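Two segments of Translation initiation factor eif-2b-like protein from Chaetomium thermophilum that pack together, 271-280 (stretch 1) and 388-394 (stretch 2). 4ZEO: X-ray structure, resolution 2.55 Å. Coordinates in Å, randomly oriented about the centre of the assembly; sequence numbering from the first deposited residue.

Stretch 1 271-280: VIARNAAQSI
Stretch 2 388-394: VIVLCET

A helix and a strand from one chain, at least 110 residues apart in sequence wherever they touch, pack through apolar side chains and bury 241 Å² in total, both sides summed. No hydrogen bond crosses between them. Stretch 1 enters as a helix already under way, with phi/psi near -65/-42 from Val-271 through Ala-276 and backbone bonds from Asn-275 N to Val-271 O (2.7 Å), Ala-276 N to Ile-272 O (2.7 Å) and Ala-277 N to Ala-273 O (2.9 Å). Further on the bonds change to three-residue spacing, Ser-279 N to Ala-276 O at 3.0 Å and Ile-280 N to Ala-277 O at 3.1 Å, and Ile-280 turns extended at -82/134. Stretch 2 continues a strand already under way, through Leu-391, phi -105 to -119 and psi 111 to 131, which gives way to loop at Cys-392 (-160/142) and Glu-393 (-76/148). The register is set by Ile-272 and Leu-391, whose CA atoms lie 7.0 Å apart; from there the two stretches run in broadly opposite directions, so Ser-279 comes to lie by Ile-389.

Ile-272 is the most covered residue, with 81 Å² masked by stretch 2. Its CA-to-CB bond points toward the strand, and the mt rotamer (-70°, 169°) spreads its branches over three residues: Ile-272 CG2 lies 4.0 Å from Leu-391 CB, while Ile-272 CD1 reaches the turn beyond the strand, 3.7 Å from Cys-392 O and 3.8 Å from Glu-393 N. Ile-272 CD1 is also 3.9 Å from Glu-393 CG, so the glutamate contributes its aliphatic part here, while its OE2 is hydrogen-bonded elsewhere in the structure. Cys-392 points its CB away and meets the isoleucine through its backbone.

Leu-391, with 52 Å² covered, also points toward its partner. Its mt rotamer (-49°, 176°) carries Leu-391 CD2 to 3.6 Å from Ala-276 CB, the closest contact between the stretches. Ala-276 sits one helical turn after Ile-272 and on the same side; its lone methyl, 28 Å² covered, lets the leucine come close to the helix.

Strand alternation brings Ile-389 round to the same face as Leu-391, leaving Val-388 and Val-390 out of reach. Ile-389, mt (-52°, -170°), places Ile-389 CD1 4.2 Å from Ser-279 OG, a loose contact where the partly exposed serine (chi1 -90°, m) borders the apolar patch. Arg-274, exposed, and Asn-275, partly exposed, lie out of reach of the strand.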

# COMPACT_ATOMS: atom_id res chain seq x y z
N VAL A 271 -4.19 -11.01 6.26
CA VAL A 271 -3.09 -11.86 6.66
C VAL A 271 -2.01 -11.08 7.39
O VAL A 271 -1.56 -11.50 8.46
CB VAL A 271 -2.47 -12.61 5.44
CG1 VAL A 271 -1.13 -13.28 5.81
CG2 VAL A 271 -3.45 -13.63 4.87
N ILE A 272 -1.64 -9.91 6.86
CA ILE A 272 -0.61 -9.08 7.50
C ILE A 272 -1.07 -8.63 8.89
O ILE A 272 -0.32 -8.73 9.86
CB ILE A 272 -0.27 -7.82 6.64
CG1 ILE A 272 0.49 -8.23 5.37
CG2 ILE A 272 0.58 -6.84 7.44
CD1 ILE A 272 0.64 -7.10 4.34
N ALA A 273 -2.31 -8.16 9.00
CA ALA A 273 -2.81 -7.69 10.30
C ALA A 273 -2.86 -8.84 11.29
O ALA A 273 -2.46 -8.69 12.44
CB ALA A 273 -4.18 -7.05 10.14
N ARG A 274 -3.31 -10.00 10.83
CA ARG A 274 -3.40 -11.16 11.71
C ARG A 274 -2.01 -11.64 12.12
O ARG A 274 -1.75 -11.90 13.28
CB ARG A 274 -4.17 -12.30 11.04
CG ARG A 274 -4.10 -13.56 11.84
CD ARG A 274 -5.26 -14.48 11.53
NE ARG A 274 -5.22 -15.66 12.37
CZ ARG A 274 -6.13 -16.64 12.37
NH1 ARG A 274 -7.17 -16.58 11.56
NH2 ARG A 274 -5.99 -17.67 13.18
N ASN A 275 -1.12 -11.77 11.15
CA ASN A 275 0.20 -12.27 11.47
C ASN A 275 1.02 -11.25 12.28
O ASN A 275 1.76 -11.63 13.18
CB ASN A 275 0.91 -12.71 10.18
CG ASN A 275 0.30 -13.98 9.61
OD1 ASN A 275 -0.65 -14.52 10.17
ND2 ASN A 275 0.82 -14.44 8.48
N ALA A 276 0.84 -9.96 12.02
CA ALA A 276 1.52 -8.93 12.82
C ALA A 276 0.99 -8.87 14.27
O ALA A 276 1.75 -8.65 15.21
CB ALA A 276 1.40 -7.56 12.16
N ALA A 277 -0.32 -9.08 14.43
CA ALA A 277 -0.97 -9.11 15.73
C ALA A 277 -0.44 -10.24 16.63
O ALA A 277 -0.55 -10.19 17.86
CB ALA A 277 -2.49 -9.23 15.56
N GLN A 278 0.08 -11.29 15.99
CA GLN A 278 0.71 -12.39 16.71
C GLN A 278 1.92 -11.90 17.49
O GLN A 278 2.27 -12.44 18.54
CB GLN A 278 1.12 -13.49 15.73
CG GLN A 278 -0.00 -14.42 15.36
CD GLN A 278 0.42 -15.43 14.32
OE1 GLN A 278 1.50 -15.33 13.75
NE2 GLN A 278 -0.46 -16.38 14.03
N SER A 279 2.60 -10.89 16.94
CA SER A 279 3.74 -10.28 17.58
C SER A 279 3.37 -9.50 18.83
O SER A 279 4.21 -9.27 19.69
CB SER A 279 4.48 -9.37 16.61
OG SER A 279 5.46 -10.10 15.91
N ILE A 280 2.13 -9.01 18.89
CA ILE A 280 1.67 -8.25 20.04
C ILE A 280 1.23 -9.15 21.18
O ILE A 280 0.52 -10.12 20.98
CB ILE A 280 0.56 -7.29 19.64
CG1 ILE A 280 1.12 -6.33 18.58
CG2 ILE A 280 0.04 -6.52 20.85
CD1 ILE A 280 0.13 -5.40 18.02
N VAL A 388 11.86 -2.65 15.31
CA VAL A 388 11.16 -1.84 14.33
C VAL A 388 10.59 -2.80 13.31
O VAL A 388 11.32 -3.45 12.56
CB VAL A 388 12.07 -0.76 13.68
CG1 VAL A 388 11.33 0.01 12.56
CG2 VAL A 388 12.59 0.21 14.74
N ILE A 389 9.26 -2.92 13.32
CA ILE A 389 8.55 -3.83 12.43
C ILE A 389 7.81 -3.06 11.39
O ILE A 389 6.97 -2.19 11.71
CB ILE A 389 7.55 -4.72 13.20
CG1 ILE A 389 8.28 -5.41 14.35
CG2 ILE A 389 6.93 -5.78 12.28
CD1 ILE A 389 7.47 -6.48 15.03
N VAL A 390 8.12 -3.37 10.14
CA VAL A 390 7.47 -2.71 9.02
C VAL A 390 6.47 -3.66 8.39
O VAL A 390 6.78 -4.82 8.12
CB VAL A 390 8.48 -2.24 7.97
CG1 VAL A 390 7.76 -1.80 6.68
CG2 VAL A 390 9.37 -1.14 8.53
N LEU A 391 5.25 -3.16 8.19
CA LEU A 391 4.14 -3.92 7.59
C LEU A 391 3.90 -3.45 6.17
O LEU A 391 3.68 -2.25 5.92
CB LEU A 391 2.87 -3.75 8.40
CG LEU A 391 2.99 -3.96 9.91
CD1 LEU A 391 1.66 -3.65 10.63
CD2 LEU A 391 3.45 -5.38 10.21
N CYS A 392 3.97 -4.37 5.21
CA CYS A 392 3.85 -3.98 3.82
C CYS A 392 3.46 -5.14 2.89
O CYS A 392 3.98 -6.25 3.01
CB CYS A 392 5.18 -3.33 3.39
SG CYS A 392 5.20 -2.49 1.81
N GLU A 393 2.61 -4.86 1.91
CA GLU A 393 2.19 -5.85 0.92
C GLU A 393 3.34 -6.06 -0.06
O GLU A 393 4.05 -5.12 -0.38
CB GLU A 393 0.91 -5.40 0.19
CG GLU A 393 -0.28 -5.17 1.11
CD GLU A 393 -0.38 -3.74 1.69
OE1 GLU A 393 0.63 -2.98 1.69
OE2 GLU A 393 -1.49 -3.37 2.13
N THR A 394 3.47 -7.27 -0.58
CA THR A 394 4.57 -7.60 -1.49
C THR A 394 4.51 -6.77 -2.76
O THR A 394 5.55 -6.48 -3.35
CB THR A 394 4.57 -9.11 -1.89
OG1 THR A 394 3.33 -9.45 -2.52
CG2 THR A 394 4.76 -9.97 -0.69